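Local coordinates for glucose-inhibited division protein A-related protein, probable oxidoreductase (Thermus thermophilus, PDB 2CUL) that binds flavin-adenine dinucleotide in a Rossmann-type fold and is probably an oxidoreductase related to the glucose-inhibited division protein GidA, at residues A19-Q24 with E219-A224; G200-G205 with E225-E230. All blocks are in the same frame, centred on the assembly; numbering follows the deposited sequence.

How the interactions relate
Interactions 1 and 2 share helix 213-230: its middle, 219-224, lies beside helix 13-24 in interaction 1, and its last turns, 225-230, pack on strand 201-203 in interaction 2. Their centres are about 9 Å apart, and the two touch directly. L22 CD2 of interaction 1 lies 3.9 Å from L228 CG of interaction 2, while L223 CD2 meets V204 CB at 3.8 Å, so the first pair joins the two helices and the second joins helix 213-230 to the end of strand 201-203. Neither set of touching side chains reaches the cofactor: K221 and Y202 stay about 12 and 13 Å from the FAD. The link to it is G205, just beyond strand 201-203, which touches the FAD.

Interaction 1 of 2, residues A19-Q24 with E219-A224; sequences AFWLAQ and EGKRLA
This is a helix-helix contact in which W21 and L22 of helix 13-24 meet K221 and A224 of helix 213-230 beside the central parallel strands. The segment axes come within 8.3 Å at a crossing angle of -36°, a close approach that the small A224 allows: its CB lies 3.6 Å from W21 CB and also touches L22 CG. L22 CD2 adds a contact with the carbonyl O of A224, and the same leucine reaches inward to V6 and V29 of the sheet, so a branched apolar side chain suits this inner position.

Toward the outside, the two side chains are longer. K221 CG stands anti to the backbone N (chi1 -179°) and the chain beyond it is fully extended, which lays its methylenes obliquely across one face of the indole. CE sits over the six-membered ring, 3.6 Å from its centroid and 11° off the normal, as a CH-pi contact. K221 NZ lies further off-centre, 3.5 Å from W21 CH2, in a cation-pi contact. F20 CD2 approaches the opposite face, leaving the indole between phenyl and lysine. With the indole cut back to an alanine here, the lysine chain would probably lose the surface it lies on and be freer to turn, and a gap would open beside F20.

Helix 13-24 follows strand 6-9 across a glycine-rich turn that fits a GxGxxG pattern, consistent with a Rossmann-type FAD fold, so the contact joins the first helix of that fold to its C-terminal helix.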
# COMPACT_ATOMS: atom_id res chain seq x y z
N ALA A 19 -0.92 -8.29 3.87
CA ALA A 19 -0.29 -8.65 5.14
C ALA A 19 -1.19 -9.58 5.94
O ALA A 19 -0.72 -10.55 6.54
CB ALA A 19 0.01 -7.40 5.95
N PHE A 20 -2.48 -9.28 5.95
CA PHE A 20 -3.45 -10.07 6.69
C PHE A 20 -3.46 -11.54 6.30
O PHE A 20 -3.31 -12.41 7.16
CB PHE A 20 -4.86 -9.49 6.50
CG PHE A 20 -5.93 -10.27 7.19
CD1 PHE A 20 -6.13 -10.14 8.56
CD2 PHE A 20 -6.73 -11.16 6.48
CE1 PHE A 20 -7.12 -10.88 9.22
CE2 PHE A 20 -7.72 -11.91 7.12
CZ PHE A 20 -7.91 -11.77 8.49
N TRP A 21 -3.64 -11.83 5.02
CA TRP A 21 -3.68 -13.22 4.57
C TRP A 21 -2.35 -13.94 4.68
O TRP A 21 -2.31 -15.14 4.93
CB TRP A 21 -4.22 -13.30 3.14
CG TRP A 21 -5.66 -12.90 3.06
CD1 TRP A 21 -6.15 -11.67 2.73
CD2 TRP A 21 -6.79 -13.71 3.39
NE1 TRP A 21 -7.52 -11.66 2.84
CE2 TRP A 21 -7.94 -12.90 3.25
CE3 TRP A 21 -6.95 -15.04 3.81
CZ2 TRP A 21 -9.23 -13.38 3.50
CZ3 TRP A 21 -8.23 -15.52 4.06
CH2 TRP A 21 -9.36 -14.69 3.90
N LEU A 22 -1.25 -13.22 4.48
CA LEU A 22 0.06 -13.84 4.59
C LEU A 22 0.28 -14.25 6.04
O LEU A 22 0.73 -15.36 6.32
CB LEU A 22 1.17 -12.87 4.16
CG LEU A 22 1.29 -12.60 2.66
CD1 LEU A 22 2.35 -11.54 2.42
CD2 LEU A 22 1.66 -13.90 1.93
N ALA A 23 -0.06 -13.35 6.95
CA ALA A 23 0.11 -13.61 8.38
C ALA A 23 -0.76 -14.77 8.86
O ALA A 23 -0.35 -15.53 9.74
CB ALA A 23 -0.19 -12.35 9.17
N GLN A 24 -1.95 -14.90 8.28
CA GLN A 24 -2.86 -15.98 8.65
C GLN A 24 -2.20 -17.32 8.36
O GLN A 24 -2.49 -18.32 9.02
CB GLN A 24 -4.16 -15.88 7.85
CG GLN A 24 -5.03 -14.68 8.19
CD GLN A 24 -5.56 -14.74 9.61
OE1 GLN A 24 -6.26 -15.68 9.98
NE2 GLN A 24 -5.24 -13.73 10.40
N GLU A 219 -7.36 -7.63 -4.54
CA GLU A 219 -6.03 -7.66 -5.12
C GLU A 219 -4.98 -8.03 -4.08
O GLU A 219 -4.05 -8.78 -4.38
CB GLU A 219 -5.70 -6.31 -5.76
CG GLU A 219 -6.38 -6.14 -7.11
CD GLU A 219 -5.84 -7.12 -8.14
OE1 GLU A 219 -4.77 -6.85 -8.71
OE2 GLU A 219 -6.49 -8.17 -8.36
N GLY A 220 -5.13 -7.52 -2.86
CA GLY A 220 -4.19 -7.84 -1.80
C GLY A 220 -4.23 -9.32 -1.47
O GLY A 220 -3.19 -9.95 -1.24
N LYS A 221 -5.44 -9.89 -1.43
CA LYS A 221 -5.59 -11.30 -1.14
C LYS A 221 -5.00 -12.14 -2.27
O LYS A 221 -4.36 -13.16 -2.03
CB LYS A 221 -7.07 -11.65 -0.95
CG LYS A 221 -7.31 -13.12 -0.61
CD LYS A 221 -8.75 -13.39 -0.26
CE LYS A 221 -8.94 -14.83 0.20
NZ LYS A 221 -10.36 -15.13 0.54
N ARG A 222 -5.23 -11.70 -3.51
CA ARG A 222 -4.71 -12.41 -4.68
C ARG A 222 -3.19 -12.44 -4.65
O ARG A 222 -2.57 -13.44 -5.00
CB ARG A 222 -5.21 -11.75 -5.97
CG ARG A 222 -4.92 -12.54 -7.24
CD ARG A 222 -5.70 -11.98 -8.43
NE ARG A 222 -5.19 -10.70 -8.92
CZ ARG A 222 -4.12 -10.57 -9.70
NH1 ARG A 222 -3.42 -11.63 -10.08
NH2 ARG A 222 -3.75 -9.36 -10.11
N LEU A 223 -2.59 -11.33 -4.25
CA LEU A 223 -1.14 -11.26 -4.16
C LEU A 223 -0.66 -12.20 -3.06
O LEU A 223 0.31 -12.93 -3.24
CB LEU A 223 -0.68 -9.83 -3.84
CG LEU A 223 0.78 -9.68 -3.39
CD1 LEU A 223 1.73 -10.22 -4.46
CD2 LEU A 223 1.07 -8.21 -3.10
N ALA A 224 -1.35 -12.18 -1.92
CA ALA A 224 -0.98 -13.05 -0.81
C ALA A 224 -1.01 -14.51 -1.25
O ALA A 224 -0.09 -15.28 -0.95
CB ALA A 224 -1.92 -12.84 0.37

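Interaction 2 of 2, residues G200-G205 with E225-E230; sequences GLYAVG and EHLLHE
Strand 201-203, the last strand in the order of the Rossmann-type sheet, and helix 213-230, which follows it along the chain, pack here through Y202, H226 and L227. The strand lies parallel to 116-119, and Y202 points from it toward the helix. With Y202 CG anti to the carbonyl carbon (chi1 -61°), the phenol spans the distance from sheet to helix, where the backbones are well apart: the CA atoms of Y202 and L227, the nearest pair, are 9.9 Å from each other. A large aromatic suits such a spacing.

One methyl carries the apolar half of the contact. L227 CD2 stands over a face of the Y202 ring, 4.0 Å from its centroid and 16° off the normal, a CH-pi contact displaced toward the hydroxyl end, with CZ the nearest ring atom at 3.9 Å. K116 of the neighbouring strand touches both residues.

H226 approaches the tyrosine more loosely, its NE2 being 4.2 Å from Y202 CE1. Its imidazole is flanked by E230, one turn further along the helix, whose CG lies 3.4 Å above the ring plane toward the rim. The polar ends of the aromatic pair are joined through solvent: a single water, in the plane of both rings, hydrogen-bonds to Y202 OH at 2.7 Å and to H226 NE2 at 2.9 Å.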
# COMPACT_ATOMS: atom_id res chain seq x y z
N GLY A 200 12.68 -9.49 -7.50
CA GLY A 200 12.13 -9.49 -6.15
C GLY A 200 11.18 -8.36 -5.80
O GLY A 200 10.87 -8.16 -4.62
N LEU A 201 10.70 -7.65 -6.81
CA LEU A 201 9.81 -6.51 -6.61
C LEU A 201 8.38 -6.76 -7.07
O LEU A 201 8.16 -7.23 -8.18
CB LEU A 201 10.38 -5.30 -7.35
CG LEU A 201 9.68 -3.95 -7.14
CD1 LEU A 201 9.82 -3.52 -5.69
CD2 LEU A 201 10.31 -2.91 -8.06
N TYR A 202 7.42 -6.41 -6.21
CA TYR A 202 6.00 -6.58 -6.51
C TYR A 202 5.26 -5.27 -6.24
O TYR A 202 5.77 -4.40 -5.54
CB TYR A 202 5.41 -7.67 -5.61
CG TYR A 202 6.05 -9.02 -5.80
CD1 TYR A 202 5.47 -9.97 -6.64
CD2 TYR A 202 7.24 -9.34 -5.16
CE1 TYR A 202 6.07 -11.21 -6.85
CE2 TYR A 202 7.85 -10.57 -5.36
CZ TYR A 202 7.26 -11.50 -6.20
OH TYR A 202 7.87 -12.72 -6.40
N ALA A 203 4.07 -5.13 -6.80
CA ALA A 203 3.25 -3.95 -6.59
C ALA A 203 1.79 -4.37 -6.58
O ALA A 203 1.40 -5.30 -7.29
CB ALA A 203 3.50 -2.92 -7.67
N VAL A 204 0.98 -3.69 -5.78
CA VAL A 204 -0.44 -4.03 -5.68
C VAL A 204 -1.27 -2.81 -5.32
O VAL A 204 -0.76 -1.85 -4.75
CB VAL A 204 -0.65 -5.14 -4.60
CG1 VAL A 204 -0.31 -4.59 -3.22
CG2 VAL A 204 -2.06 -5.66 -4.64
N GLY A 205 -2.55 -2.84 -5.67
CA GLY A 205 -3.43 -1.73 -5.33
C GLY A 205 -3.45 -0.59 -6.33
O GLY A 205 -3.07 -0.74 -7.49
N GLU A 225 -2.06 -14.89 -1.98
CA GLU A 225 -2.18 -16.27 -2.45
C GLU A 225 -1.05 -16.62 -3.41
O GLU A 225 -0.54 -17.74 -3.40
CB GLU A 225 -3.53 -16.48 -3.12
CG GLU A 225 -4.71 -16.24 -2.18
CD GLU A 225 -6.05 -16.41 -2.86
OE1 GLU A 225 -6.23 -15.86 -3.97
OE2 GLU A 225 -6.93 -17.07 -2.28
N HIS A 226 -0.65 -15.66 -4.25
CA HIS A 226 0.43 -15.91 -5.19
C HIS A 226 1.75 -16.11 -4.46
O HIS A 226 2.50 -17.05 -4.74
CB HIS A 226 0.57 -14.75 -6.18
CG HIS A 226 1.82 -14.83 -7.02
ND1 HIS A 226 2.02 -15.82 -7.96
CD2 HIS A 226 2.95 -14.08 -7.01
CE1 HIS A 226 3.21 -15.67 -8.50
NE2 HIS A 226 3.80 -14.63 -7.94
N LEU A 227 2.04 -15.21 -3.51
CA LEU A 227 3.28 -15.29 -2.75
C LEU A 227 3.37 -16.56 -1.92
O LEU A 227 4.45 -17.13 -1.75
CB LEU A 227 3.42 -14.07 -1.84
CG LEU A 227 3.60 -12.73 -2.56
CD1 LEU A 227 3.60 -11.58 -1.57
CD2 LEU A 227 4.91 -12.76 -3.35
N LEU A 228 2.23 -17.01 -1.40
CA LEU A 228 2.20 -18.23 -0.60
C LEU A 228 2.59 -19.41 -1.47
O LEU A 228 3.23 -20.36 -1.01
CB LEU A 228 0.80 -18.45 -0.02
CG LEU A 228 0.46 -17.52 1.15
CD1 LEU A 228 -1.01 -17.66 1.52
CD2 LEU A 228 1.35 -17.86 2.34
N HIS A 229 2.21 -19.34 -2.74
CA HIS A 229 2.53 -20.39 -3.70
C HIS A 229 4.02 -20.34 -4.03
O HIS A 229 4.68 -21.38 -4.11
CB HIS A 229 1.70 -20.20 -4.97
CG HIS A 229 1.99 -21.21 -6.04
ND1 HIS A 229 3.21 -21.32 -6.66
CD2 HIS A 229 1.20 -22.17 -6.60
CE1 HIS A 229 3.17 -22.29 -7.56
NE2 HIS A 229 1.96 -22.82 -7.54
N GLU A 230 4.55 -19.13 -4.20
CA GLU A 230 5.95 -18.94 -4.52
C GLU A 230 6.89 -19.38 -3.41
O GLU A 230 7.99 -19.88 -3.67
CB GLU A 230 6.22 -17.47 -4.85
CG GLU A 230 5.57 -16.99 -6.13
CD GLU A 230 6.10 -17.72 -7.35
OE1 GLU A 230 7.31 -17.60 -7.63
OE2 GLU A 230 5.31 -18.41 -8.03
O HOH W 1 6.60 -14.13 -8.39